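Local structure of luciferase-like monooxygenase (Streptomyces bottropensis, 7BIP) at the interface of chains A and B. The protein acts as a monooxygenase in the biosynthesis of rishirilide, a tricyclic aromatic type II polyketide. Numbering follows the deposited sequence. Chains: chain A/B, Luciferase-like monooxygenase.

The three contacts are parts of one two-fold symmetric interface between copies of the same protein. Contact 1 lies between the others, its C-alpha centre about 14 Å from that of contact 2 and about 14 Å from that of contact 3. The C-alpha centres of contacts 2 and 3 are about 27 Å apart. Helix 85-98 takes part in all three. Helix 57-67 serves contacts 1 and 2. A:Met94 in contact 1 and B:Met94 in contact 2 are the same residue of the two copies. Contact 1 holds paired lysines and a carboxylate, contact 2 is mainly apolar, and contact 3 adds a water bridge. The arrangement suits a homodimer, though the structure alone does not prove one in solution.

Contact 1: the interface of chains A and B. Residues chain A 58, 87, 90-91, 94; chain B 55-56, 59, 91.
Helix 85-98 of chain A, with the start of its helix 57-67, meets the loop residues B:Pro55 and B:Asp56 and the start of helix 57-67 of chain B; the 85-98 helices of both chains come together through their lysines. A:Lys91 and B:Lys91 reach toward each other tip to tip, with NZ of A:Lys91 3.2 Å from NZ of B:Lys91. In each, CG sits in the crowded position between the backbone N and the carbonyl carbon (chi1 71° in A:Lys91), and the chain bends again at chi3. Water 1 links the two amino groups, 2.9 Å from A:Lys91 NZ. If both amino groups are charged, their closeness would probably be unfavourable, and the carboxylate of B:Asp56 may offset it. OD1 of B:Asp56 takes a salt bridge from B:Lys91 NZ on the syn lone pair, at 2.6 Å. OD2 of B:Asp56 accepts the hydroxyl OG1 of B:Thr59 on the anti side, at 2.6 Å. This donor lies 25° out of the carboxylate plane and ties the aspartate to helix 57-67. The CB of A:Lys91 packs on CB of B:Asp56. A:Met94 and B:Pro55 slide past each other in opposite directions, with SD of A:Met94 3.6 Å from CD of B:Pro55. CG of B:Pro55 rests 3.6 Å from CA of A:Gly90. A:Val58 brings CG1 to OG1 of B:Thr59 at 3.5 Å. The site joins the two copies mid-interface through a water-linked lysine pair, with B:Lys91 tied to B:Asp56.

Contact 2: the interface of chains A and B. Residues chain A 22, 26, 59-60, 63; chain B 94-95, 97-98, 162.
B:Ile98 approaches the A:Phe22 ring from one side, its CG1 raised above the plane and just outside the rim near CD1. B:Met94 and B:Asn97 come past the rim on that same side. CG1 of B:Ile98 is 3.8 Å from CD1 of A:Phe22. In the ring plane, at the edge, stands CD1 of A:Phe60 from the same chain. This is helix-to-helix packing in a luciferase-like monooxygenase: helices 18-35 and 57-67 of chain A receive the end of helix 85-98 of chain B. B:Met94 crosses the phenyl group at about a right angle. Its chain bends at chi3 (72°), which brings the methyl CE of B:Met94 to the ring tip, 3.8 Å from CZ of A:Phe22. The same methyl also touches CB of A:Phe60, so it fills the corner where the two residues meet. CB of B:Asn97 touches CD2 of A:Phe22 at 3.7 Å, and the amide plane of B:Asn97 is turned 21° from the ring. B:Pro162, after a cis peptide bond, brings CG to CE2 of A:Phe22 at 4.0 Å.

Each branch of B:Ile98 has its own partner. CG1 is anti to the carbonyl carbon (chi1 -74°) and faces the phenyl group. CG2 of B:Ile98 turns away from the ring, 3.9 Å from CB of A:Ala63, with CD1 of A:Leu26 close by. The terminal CD1 of B:Ile98 reaches helix 57-67, 4.0 Å from CG2 of A:Thr59. That threonine methyl also meets CB of B:Met94.

Contact 3: the interface of chains A and B. Residues chain A 84, 86, 154-155; chain B 47, 118-119.
Aromatic contact comes first: the ring of B:Phe119 meets the imidazole of A:His84 edge-to-face, with the planes 62° apart. The ring centroids of A:His84 and B:Phe119 are 4.9 Å apart. CD1 of B:Phe119 stands above the imidazole, toward its rim, and comes 3.8 Å from CD2 of A:His84.

Apolar packing centres on A:Leu86, near the start of helix 85-98. CD1 of A:Leu86 lies over the centre of the B:Phe119 ring, 3.9 Å above the plane. The other methyl, CD2, lies over the centre of the A:Phe155 ring in its own chain. CD2 of A:Leu86 also meets CE1 of B:Phe47 at 4.0 Å, the two side chains crossing at about a right angle. The leucine is thus wedged among three phenyl rings. The methyl of B:Ala118 adds a contact with CD1 of the leucine, and CB of A:Phe155 lies 3.5 Å from the carbonyl O of B:Ala118.

Polar bonds fix the imidazole. With CG anti to the backbone N (chi1 -166°), the A:His84 ring lies where ND1 meets the backbone of A:Leu86 and NE2 meets water 2. ND1 of A:His84 accepts the backbone N-H of A:Leu86, with N 3.1 Å away and only 2° out of the ring plane. This agrees with a proton on NE2, although protons are not seen. NE2 of A:His84 binds water 2 at 2.7 Å, also in the ring plane. Water 2 bridges the interface, its oxygen 2.8 Å from the carbonyl O of B:Ala118.

Contact 1: the interface of chains A and B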
# COMPACT_ATOMS: atom_id res chain seq x y z
N VAL A 58 -1.09 1.78 -5.02
CA VAL A 58 -2.01 1.49 -3.92
C VAL A 58 -1.53 2.15 -2.63
O VAL A 58 -2.35 2.59 -1.81
CB VAL A 58 -2.18 -0.03 -3.77
CG1 VAL A 58 -2.90 -0.39 -2.46
CG2 VAL A 58 -2.93 -0.58 -4.96
N LYS A 87 -1.69 -11.10 -4.34
CA LYS A 87 -1.29 -9.87 -3.67
C LYS A 87 -2.05 -8.68 -4.22
O LYS A 87 -2.49 -7.81 -3.46
CB LYS A 87 0.21 -9.67 -3.87
CG LYS A 87 1.03 -10.73 -3.23
CD LYS A 87 0.97 -10.58 -1.75
CE LYS A 87 1.65 -9.29 -1.36
NZ LYS A 87 3.04 -9.22 -1.88
N GLY A 90 -5.62 -8.80 -3.07
CA GLY A 90 -5.72 -8.53 -1.65
C GLY A 90 -5.51 -7.07 -1.29
O GLY A 90 -6.31 -6.50 -0.54
N LYS A 91 -4.44 -6.45 -1.82
CA LYS A 91 -4.20 -5.05 -1.44
C LYS A 91 -5.28 -4.14 -2.00
O LYS A 91 -5.67 -3.17 -1.33
CB LYS A 91 -2.80 -4.58 -1.87
CG LYS A 91 -2.61 -4.38 -3.37
CD LYS A 91 -1.22 -3.78 -3.66
CE LYS A 91 -0.11 -4.77 -3.36
NZ LYS A 91 1.18 -4.32 -3.97
N MET A 94 -8.28 -4.40 0.29
CA MET A 94 -8.08 -3.57 1.47
C MET A 94 -8.37 -2.10 1.17
O MET A 94 -9.06 -1.41 1.93
CB MET A 94 -6.65 -3.72 2.00
CG MET A 94 -6.30 -5.09 2.58
SD MET A 94 -4.56 -5.07 3.09
CE MET A 94 -4.60 -4.07 4.58
N PRO B 55 -3.82 -8.84 3.94
CA PRO B 55 -2.80 -9.40 3.04
C PRO B 55 -1.66 -8.42 2.72
O PRO B 55 -0.61 -8.84 2.20
CB PRO B 55 -3.60 -9.75 1.78
CG PRO B 55 -4.78 -8.78 1.81
CD PRO B 55 -5.12 -8.64 3.28
N ASP B 56 -1.82 -7.13 3.01
CA ASP B 56 -0.80 -6.13 2.67
C ASP B 56 -0.76 -5.08 3.77
O ASP B 56 -1.53 -4.11 3.76
CB ASP B 56 -1.08 -5.49 1.31
CG ASP B 56 0.11 -4.74 0.78
OD1 ASP B 56 1.07 -5.39 0.33
OD2 ASP B 56 0.08 -3.49 0.80
N THR B 59 -0.54 -1.22 2.91
CA THR B 59 -1.76 -0.51 2.51
C THR B 59 -2.49 0.08 3.71
O THR B 59 -2.93 1.23 3.70
CB THR B 59 -2.67 -1.46 1.72
OG1 THR B 59 -1.98 -1.92 0.55
CG2 THR B 59 -3.96 -0.76 1.31
N LYS B 91 7.54 0.03 -2.16
CA LYS B 91 6.34 0.42 -1.43
C LYS B 91 6.68 0.90 -0.02
O LYS B 91 6.06 1.83 0.50
CB LYS B 91 5.35 -0.76 -1.39
CG LYS B 91 5.75 -1.88 -0.45
CD LYS B 91 5.02 -3.20 -0.71
CE LYS B 91 3.58 -3.04 -1.11
NZ LYS B 91 2.94 -4.40 -1.25
O HOH W 1 3.42 -6.06 -3.68

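Contact 2: the interface of chains A and B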
# COMPACT_ATOMS: atom_id res chain seq x y z
N PHE A 22 5.60 13.82 -1.69
CA PHE A 22 4.42 13.13 -1.17
C PHE A 22 3.57 14.04 -0.32
O PHE A 22 2.34 13.93 -0.37
CB PHE A 22 4.84 11.86 -0.41
CG PHE A 22 5.10 10.70 -1.35
CD1 PHE A 22 4.05 10.10 -2.03
CD2 PHE A 22 6.39 10.26 -1.59
CE1 PHE A 22 4.28 9.06 -2.93
CE2 PHE A 22 6.63 9.21 -2.49
CZ PHE A 22 5.58 8.62 -3.15
N LEU A 26 -0.33 14.62 -1.50
CA LEU A 26 -1.47 14.39 -0.61
C LEU A 26 -2.30 15.66 -0.43
O LEU A 26 -3.53 15.60 -0.32
CB LEU A 26 -1.01 13.84 0.74
CG LEU A 26 -0.54 12.39 0.72
CD1 LEU A 26 0.12 12.01 2.04
CD2 LEU A 26 -1.71 11.44 0.42
N THR A 59 -0.21 2.20 -2.40
CA THR A 59 0.31 2.78 -1.16
C THR A 59 -0.01 4.27 -1.09
O THR A 59 -0.47 4.76 -0.05
CB THR A 59 1.83 2.56 -1.06
OG1 THR A 59 2.09 1.15 -0.99
CG2 THR A 59 2.40 3.22 0.20
N PHE A 60 0.18 4.99 -2.20
CA PHE A 60 -0.23 6.40 -2.21
C PHE A 60 -1.74 6.54 -2.09
O PHE A 60 -2.24 7.40 -1.35
CB PHE A 60 0.26 7.10 -3.48
CG PHE A 60 -0.29 8.49 -3.59
CD1 PHE A 60 0.29 9.52 -2.86
CD2 PHE A 60 -1.41 8.77 -4.37
CE1 PHE A 60 -0.21 10.81 -2.91
CE2 PHE A 60 -1.92 10.06 -4.43
CZ PHE A 60 -1.32 11.09 -3.70
N ALA A 63 -3.22 6.33 1.40
CA ALA A 63 -3.02 7.59 2.12
C ALA A 63 -3.98 8.66 1.62
O ALA A 63 -4.63 9.35 2.42
CB ALA A 63 -1.57 8.05 1.98
N MET B 94 7.99 4.45 -0.30
CA MET B 94 6.84 5.35 -0.39
C MET B 94 6.24 5.59 0.99
O MET B 94 5.98 6.74 1.38
CB MET B 94 5.76 4.78 -1.32
CG MET B 94 6.15 4.66 -2.77
SD MET B 94 4.77 4.01 -3.76
CE MET B 94 3.65 5.42 -3.78
N LEU B 95 5.99 4.52 1.74
CA LEU B 95 5.39 4.66 3.06
C LEU B 95 6.27 5.49 3.99
O LEU B 95 5.77 6.34 4.73
CB LEU B 95 5.11 3.27 3.65
CG LEU B 95 4.54 3.25 5.08
CD1 LEU B 95 3.29 4.13 5.19
CD2 LEU B 95 4.21 1.81 5.45
N ASN B 97 8.24 7.94 3.20
CA ASN B 97 8.11 9.36 2.86
C ASN B 97 6.72 9.89 3.20
O ASN B 97 6.58 11.02 3.68
CB ASN B 97 8.45 9.57 1.39
CG ASN B 97 9.94 9.57 1.14
OD1 ASN B 97 10.62 10.51 1.52
ND2 ASN B 97 10.46 8.49 0.56
N ILE B 98 5.67 9.11 2.91
CA ILE B 98 4.31 9.53 3.26
C ILE B 98 4.20 9.81 4.76
O ILE B 98 3.57 10.80 5.18
CB ILE B 98 3.31 8.44 2.80
CG1 ILE B 98 3.16 8.49 1.26
CG2 ILE B 98 1.97 8.60 3.51
CD1 ILE B 98 2.52 7.22 0.68
N PRO B 162 11.02 5.79 -4.65
CA PRO B 162 11.66 7.00 -4.14
C PRO B 162 12.77 6.62 -3.17
O PRO B 162 12.76 5.50 -2.64
CB PRO B 162 10.52 7.72 -3.43
CG PRO B 162 9.63 6.57 -2.90
CD PRO B 162 9.72 5.51 -4.00

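Contact 3: the interface of chains A and B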
# COMPACT_ATOMS: atom_id res chain seq x y z
N HIS A 84 1.88 -10.64 -8.22
CA HIS A 84 1.12 -11.87 -8.11
C HIS A 84 -0.35 -11.53 -7.91
O HIS A 84 -0.67 -10.66 -7.10
CB HIS A 84 1.63 -12.68 -6.93
CG HIS A 84 1.16 -14.10 -6.91
ND1 HIS A 84 -0.16 -14.46 -6.73
CD2 HIS A 84 1.85 -15.26 -7.03
CE1 HIS A 84 -0.26 -15.77 -6.77
NE2 HIS A 84 0.94 -16.29 -6.93
N LEU A 86 -2.73 -12.86 -6.26
CA LEU A 86 -3.18 -12.94 -4.87
C LEU A 86 -2.89 -11.64 -4.14
O LEU A 86 -3.72 -11.13 -3.37
CB LEU A 86 -2.51 -14.11 -4.15
CG LEU A 86 -2.92 -15.52 -4.56
CD1 LEU A 86 -1.98 -16.53 -3.91
CD2 LEU A 86 -4.37 -15.80 -4.18
N ARG A 154 -0.63 -20.93 -10.21
CA ARG A 154 -1.64 -21.96 -9.95
C ARG A 154 -1.93 -22.00 -8.45
O ARG A 154 -1.01 -22.12 -7.64
CB ARG A 154 -1.18 -23.33 -10.42
CG ARG A 154 -0.90 -23.37 -11.92
CD ARG A 154 -0.50 -24.77 -12.36
NE ARG A 154 0.94 -24.95 -12.26
CZ ARG A 154 1.53 -26.03 -11.76
NH1 ARG A 154 0.79 -27.05 -11.33
NH2 ARG A 154 2.85 -26.10 -11.71
N PHE A 155 -3.21 -21.90 -8.10
CA PHE A 155 -3.55 -21.89 -6.68
C PHE A 155 -5.02 -22.23 -6.54
O PHE A 155 -5.79 -22.15 -7.50
CB PHE A 155 -3.24 -20.53 -6.03
CG PHE A 155 -3.83 -19.34 -6.76
CD1 PHE A 155 -5.18 -19.01 -6.62
CD2 PHE A 155 -3.03 -18.53 -7.56
CE1 PHE A 155 -5.71 -17.91 -7.30
CE2 PHE A 155 -3.56 -17.44 -8.23
CZ PHE A 155 -4.91 -17.13 -8.10
N PHE B 47 -5.99 -15.42 3.67
CA PHE B 47 -7.05 -16.43 3.52
C PHE B 47 -7.88 -16.70 4.78
O PHE B 47 -9.07 -16.98 4.66
CB PHE B 47 -6.49 -17.77 3.04
CG PHE B 47 -5.66 -17.66 1.80
CD1 PHE B 47 -6.12 -16.97 0.70
CD2 PHE B 47 -4.40 -18.24 1.75
CE1 PHE B 47 -5.34 -16.85 -0.44
CE2 PHE B 47 -3.62 -18.13 0.61
CZ PHE B 47 -4.10 -17.42 -0.48
N ALA B 118 -0.30 -21.72 -1.63
CA ALA B 118 -0.96 -20.83 -2.59
C ALA B 118 0.04 -20.03 -3.42
O ALA B 118 -0.18 -19.79 -4.61
CB ALA B 118 -1.90 -19.89 -1.85
N PHE B 119 1.14 -19.60 -2.80
CA PHE B 119 2.17 -18.87 -3.54
C PHE B 119 3.15 -19.79 -4.25
O PHE B 119 4.08 -19.29 -4.90
CB PHE B 119 2.91 -17.90 -2.59
CG PHE B 119 2.15 -16.64 -2.33
CD1 PHE B 119 2.08 -15.65 -3.29
CD2 PHE B 119 1.49 -16.45 -1.13
CE1 PHE B 119 1.36 -14.48 -3.05
CE2 PHE B 119 0.78 -15.30 -0.88
CZ PHE B 119 0.72 -14.31 -1.84
O HOH W 2 0.77 -18.99 -7.07